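Local structure of putative uncharacterized protein (3CNL) at residues 27-39 with 235-248. The protein binds GTP as a circularly permuted GTPase and probably hydrolyses it during a late step of 50S ribosomal subunit assembly. Residues are numbered along the deposited sequence; the frame is centred on the assembly and turned at random.
Sequences EVRDARAPFATSA and VAQGKAGRVSFERP
Glu-246 OE1 is gripped by two successive backbone amides, Phe-35 N at 2.9 Å and Ala-36 N at 3.0 Å, which reach it from opposite faces of the carboxylate plane. The bond from Ala-36 is nearly straight (172°), that from Phe-35 more bent. A glutamate suits this place because its chain, extended beyond CG, carries an acceptor to amides at the start of a turn. Next to it, Arg-32 O takes the amide of Phe-245 (N to O 2.7 Å). The arginine's side chain runs the other way, bent at chi3 (-63°), and spends its guanidinium edges on two fronts: NE and NH2 hold the Asp-30 carboxylate side-on, while NH1 meets Val-235 O at 2.9 Å and NH2 meets Ala-236 O at 2.8 Å. Those carbonyls belong to the last turn of helix 224-236, where Gly-238 completes a Schellman motif; at its positive phi a CB would jam against the preceding carbonyl O. Phe-245 CE2 lies over one guanidinium face, the planes 51° apart. A leucine in place of Arg-32 would probably leave Asp-30 without this charged partner and the helix-end carbonyls without these donors. Ser-244 OG binds Asp-60 N, and water 1 links it to Ala-31 O. The contact ties the loop after strand 24-30, close to the GTP-binding residues, to the C-terminal tail, with helix 162-170 packing on Ala-36 and Phe-245 and helix 61-73 on Pro-34 and Pro-248.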
loop_
_atom_site.group_PDB
_atom_site.type_symbol
_atom_site.label_atom_id
_atom_site.label_comp_id
_atom_site.label_asym_id
_atom_site.label_seq_id
_atom_site.Cartn_x
_atom_site.Cartn_y
_atom_site.Cartn_z
ATOM N N GLU A 27 -4.733 -6.130 -7.934
ATOM C CA GLU A 27 -3.497 -5.627 -7.356
ATOM C C GLU A 27 -3.833 -4.456 -6.426
ATOM O O GLU A 27 -4.245 -3.374 -6.867
ATOM C CB GLU A 27 -2.546 -5.237 -8.483
ATOM C CG GLU A 27 -1.147 -4.862 -8.063
ATOM C CD GLU A 27 -0.344 -4.318 -9.234
ATOM O OE1 GLU A 27 0.887 -4.365 -9.178
ATOM O OE2 GLU A 27 -0.945 -3.816 -10.216
ATOM N N VAL A 28 -3.679 -4.699 -5.132
ATOM C CA VAL A 28 -3.991 -3.700 -4.117
ATOM C C VAL A 28 -2.742 -2.843 -3.817
ATOM O O VAL A 28 -1.779 -3.301 -3.171
ATOM C CB VAL A 28 -4.604 -4.338 -2.852
ATOM C CG1 VAL A 28 -4.953 -3.256 -1.776
ATOM C CG2 VAL A 28 -5.844 -5.177 -3.205
ATOM N N ARG A 29 -2.790 -1.601 -4.304
ATOM C CA ARG A 29 -1.717 -0.632 -4.147
ATOM C C ARG A 29 -2.199 0.460 -3.209
ATOM O O ARG A 29 -3.398 0.593 -3.002
ATOM C CB ARG A 29 -1.385 -0.005 -5.500
ATOM C CG ARG A 29 -0.994 -1.009 -6.617
ATOM C CD ARG A 29 -0.326 -0.265 -7.748
ATOM N NE ARG A 29 -0.135 -1.120 -8.903
ATOM C CZ ARG A 29 0.481 -0.766 -10.022
ATOM N NH1 ARG A 29 0.999 0.453 -10.156
ATOM N NH2 ARG A 29 0.591 -1.646 -11.010
ATOM N N ASP A 30 -1.270 1.224 -2.648
ATOM C CA ASP A 30 -1.587 2.420 -1.859
ATOM C C ASP A 30 -1.601 3.570 -2.876
ATOM O O ASP A 30 -0.656 3.725 -3.641
ATOM C CB ASP A 30 -0.525 2.620 -0.749
ATOM C CG ASP A 30 -0.911 3.698 0.268
ATOM O OD1 ASP A 30 -1.287 4.799 -0.155
ATOM O OD2 ASP A 30 -0.813 3.464 1.499
ATOM N N ALA A 31 -2.691 4.343 -2.915
ATOM C CA ALA A 31 -2.823 5.494 -3.822
ATOM C C ALA A 31 -1.796 6.583 -3.554
ATOM O O ALA A 31 -1.519 7.425 -4.417
ATOM C CB ALA A 31 -4.238 6.093 -3.703
ATOM N N ARG A 32 -1.230 6.597 -2.353
ATOM C CA ARG A 32 -0.217 7.627 -2.020
ATOM C C ARG A 32 1.144 7.334 -2.663
ATOM O O ARG A 32 2.012 8.225 -2.814
ATOM C CB ARG A 32 -0.077 7.745 -0.508
ATOM C CG ARG A 32 -1.352 8.156 0.196
ATOM C CD ARG A 32 -1.245 8.071 1.728
ATOM N NE ARG A 32 -1.011 6.684 2.185
ATOM C CZ ARG A 32 -0.648 6.353 3.427
ATOM N NH1 ARG A 32 -0.474 7.308 4.341
ATOM N NH2 ARG A 32 -0.455 5.073 3.772
ATOM N N ALA A 33 1.338 6.077 -3.044
ATOM C CA ALA A 33 2.600 5.656 -3.653
ATOM C C ALA A 33 2.339 4.530 -4.649
ATOM O O ALA A 33 2.688 3.394 -4.371
ATOM C CB ALA A 33 3.586 5.160 -2.536
ATOM N N PRO A 34 1.679 4.822 -5.789
ATOM C CA PRO A 34 1.333 3.750 -6.740
ATOM C C PRO A 34 2.460 3.008 -7.428
ATOM O O PRO A 34 2.260 1.844 -7.783
ATOM C CB PRO A 34 0.427 4.457 -7.771
ATOM C CG PRO A 34 -0.077 5.646 -7.030
ATOM C CD PRO A 34 1.088 6.106 -6.202
ATOM N N PHE A 35 3.611 3.649 -7.654
ATOM C CA PHE A 35 4.741 2.922 -8.222
ATOM C C PHE A 35 5.406 2.084 -7.130
ATOM O O PHE A 35 5.640 0.884 -7.307
ATOM C CB PHE A 35 5.776 3.845 -8.882
ATOM C CG PHE A 35 5.424 4.302 -10.288
ATOM C CD1 PHE A 35 4.547 3.581 -11.096
ATOM C CD2 PHE A 35 6.014 5.447 -10.808
ATOM C CE1 PHE A 35 4.240 4.019 -12.374
ATOM C CE2 PHE A 35 5.724 5.890 -12.103
ATOM C CZ PHE A 35 4.849 5.181 -12.880
ATOM N N ALA A 36 5.675 2.704 -5.985
ATOM C CA ALA A 36 6.363 2.017 -4.919
ATOM C C ALA A 36 5.644 0.744 -4.542
ATOM O O ALA A 36 6.299 -0.274 -4.323
ATOM C CB ALA A 36 6.555 2.948 -3.677
ATOM N N THR A 37 4.304 0.792 -4.488
ATOM C CA THR A 37 3.480 -0.341 -4.035
ATOM C C THR A 37 2.941 -1.233 -5.180
ATOM O O THR A 37 2.026 -2.031 -4.974
ATOM C CB THR A 37 2.296 0.109 -3.130
ATOM O OG1 THR A 37 1.452 1.022 -3.845
ATOM C CG2 THR A 37 2.819 0.769 -1.825
ATOM N N SER A 38 3.536 -1.108 -6.359
ATOM C CA SER A 38 3.177 -1.934 -7.502
ATOM C C SER A 38 3.742 -3.316 -7.268
ATOM O O SER A 38 4.758 -3.461 -6.582
ATOM C CB SER A 38 3.783 -1.356 -8.771
ATOM O OG SER A 38 5.158 -1.657 -8.840
ATOM N N ALA A 39 3.117 -4.337 -7.848
ATOM C CA ALA A 39 3.585 -5.710 -7.638
ATOM C C ALA A 39 4.641 -6.100 -8.667
ATOM O O ALA A 39 4.517 -7.127 -9.341
ATOM C CB ALA A 39 2.409 -6.693 -7.657
ATOM N N VAL A 235 2.361 8.320 9.995
ATOM C CA VAL A 235 2.267 8.714 8.570
ATOM C C VAL A 235 1.513 7.656 7.736
ATOM O O VAL A 235 0.629 7.991 6.926
ATOM C CB VAL A 235 3.660 8.987 7.939
ATOM C CG1 VAL A 235 3.536 9.163 6.442
ATOM C CG2 VAL A 235 4.284 10.248 8.551
ATOM N N ALA A 236 1.878 6.397 7.941
ATOM C CA ALA A 236 1.327 5.255 7.202
ATOM C C ALA A 236 -0.188 5.124 7.410
ATOM O O ALA A 236 -0.917 4.700 6.506
ATOM C CB ALA A 236 2.013 4.004 7.651
ATOM N N GLN A 237 -0.632 5.506 8.611
ATOM C CA GLN A 237 -2.028 5.497 9.032
ATOM C C GLN A 237 -2.808 6.740 8.595
ATOM O O GLN A 237 -4.013 6.812 8.786
ATOM C CB GLN A 237 -2.094 5.328 10.559
ATOM C CG GLN A 237 -1.548 3.974 11.038
ATOM C CD GLN A 237 -1.407 3.856 12.544
ATOM O OE1 GLN A 237 -1.312 4.853 13.249
ATOM N NE2 GLN A 237 -1.373 2.619 13.046
ATOM N N GLY A 238 -2.140 7.706 7.973
ATOM C CA GLY A 238 -2.805 8.928 7.557
ATOM C C GLY A 238 -3.041 9.913 8.697
ATOM O O GLY A 238 -3.833 10.856 8.548
ATOM N N LYS A 239 -2.345 9.713 9.826
ATOM C CA LYS A 239 -2.524 10.560 11.023
ATOM C C LYS A 239 -1.665 11.819 10.986
ATOM O O LYS A 239 -1.718 12.643 11.906
ATOM C CB LYS A 239 -2.228 9.768 12.305
ATOM C CG LYS A 239 -3.330 8.777 12.701
ATOM C CD LYS A 239 -2.790 7.673 13.590
ATOM C CE LYS A 239 -3.822 6.553 13.786
ATOM N NZ LYS A 239 -4.836 6.934 14.824
ATOM N N ALA A 240 -0.897 11.978 9.910
ATOM C CA ALA A 240 0.054 13.075 9.789
ATOM C C ALA A 240 -0.277 13.987 8.608
ATOM O O ALA A 240 0.594 14.714 8.124
ATOM C CB ALA A 240 1.483 12.526 9.678
ATOM N N GLY A 241 -1.539 13.947 8.171
ATOM C CA GLY A 241 -2.029 14.678 7.005
ATOM C C GLY A 241 -2.454 13.824 5.811
ATOM O O GLY A 241 -1.864 12.762 5.577
ATOM N N ARG A 242 -3.475 14.296 5.073
ATOM C CA ARG A 242 -3.862 13.783 3.737
ATOM C C ARG A 242 -2.755 14.141 2.758
ATOM O O ARG A 242 -2.702 15.252 2.244
ATOM C CB ARG A 242 -5.153 14.426 3.220
ATOM C CG ARG A 242 -6.390 13.547 3.106
ATOM C CD ARG A 242 -7.400 14.143 2.115
ATOM N NE ARG A 242 -8.767 13.690 2.375
ATOM C CZ ARG A 242 -9.440 12.816 1.634
ATOM N NH1 ARG A 242 -8.894 12.279 0.556
ATOM N NH2 ARG A 242 -10.666 12.465 1.988
ATOM N N VAL A 243 -1.876 13.190 2.499
ATOM C CA VAL A 243 -0.597 13.468 1.872
ATOM C C VAL A 243 -0.265 12.279 0.949
ATOM O O VAL A 243 -0.477 11.152 1.342
ATOM C CB VAL A 243 0.477 13.663 2.994
ATOM C CG1 VAL A 243 1.830 13.244 2.560
ATOM C CG2 VAL A 243 0.521 15.135 3.452
ATOM N N SER A 244 0.191 12.545 -0.279
ATOM C CA SER A 244 0.714 11.509 -1.173
ATOM C C SER A 244 2.236 11.609 -1.298
ATOM O O SER A 244 2.821 12.625 -0.933
ATOM C CB SER A 244 0.056 11.580 -2.554
ATOM O OG SER A 244 -1.313 11.238 -2.482
ATOM N N PHE A 245 2.878 10.559 -1.808
ATOM C CA PHE A 245 4.343 10.478 -1.746
ATOM C C PHE A 245 5.002 10.347 -3.105
ATOM O O PHE A 245 6.231 10.365 -3.186
ATOM C CB PHE A 245 4.804 9.331 -0.823
ATOM C CG PHE A 245 4.046 9.253 0.499
ATOM C CD1 PHE A 245 4.110 10.295 1.422
ATOM C CD2 PHE A 245 3.319 8.121 0.826
ATOM C CE1 PHE A 245 3.422 10.227 2.628
ATOM C CE2 PHE A 245 2.635 8.035 2.031
ATOM C CZ PHE A 245 2.674 9.093 2.931
ATOM N N GLU A 246 4.179 10.185 -4.144
ATOM C CA GLU A 246 4.623 10.046 -5.539
ATOM C C GLU A 246 3.588 10.693 -6.446
ATOM O O GLU A 246 2.393 10.623 -6.155
ATOM C CB GLU A 246 4.664 8.578 -5.963
ATOM C CG GLU A 246 5.511 7.706 -5.163
ATOM C CD GLU A 246 5.752 6.395 -5.816
ATOM O OE1 GLU A 246 4.796 5.594 -5.896
ATOM O OE2 GLU A 246 6.914 6.157 -6.213
ATOM N N ARG A 247 4.071 11.268 -7.554
ATOM C CA ARG A 247 3.279 11.859 -8.645
ATOM C C ARG A 247 3.700 11.223 -9.974
ATOM O O ARG A 247 4.879 10.933 -10.149
ATOM C CB ARG A 247 3.581 13.357 -8.762
ATOM C CG ARG A 247 3.101 14.242 -7.644
ATOM C CD ARG A 247 3.949 15.526 -7.623
ATOM N NE ARG A 247 4.371 15.951 -8.967
ATOM C CZ ARG A 247 4.968 17.114 -9.247
ATOM N NH1 ARG A 247 5.226 17.991 -8.280
ATOM N NH2 ARG A 247 5.309 17.409 -10.501
ATOM N N PRO A 248 2.750 11.035 -10.926
ATOM C CA PRO A 248 3.053 10.330 -12.185
ATOM C C PRO A 248 4.420 10.537 -12.908
ATOM O O PRO A 248 4.873 9.561 -13.514
ATOM C CB PRO A 248 1.839 10.633 -13.066
ATOM C CG PRO A 248 0.723 10.769 -12.097
ATOM C CD PRO A 248 1.320 11.416 -10.860
HETATM O O HOH W 1 -2.397 10.049 -4.549
HETATM O O HOH W 2 -1.414 10.266 4.287
#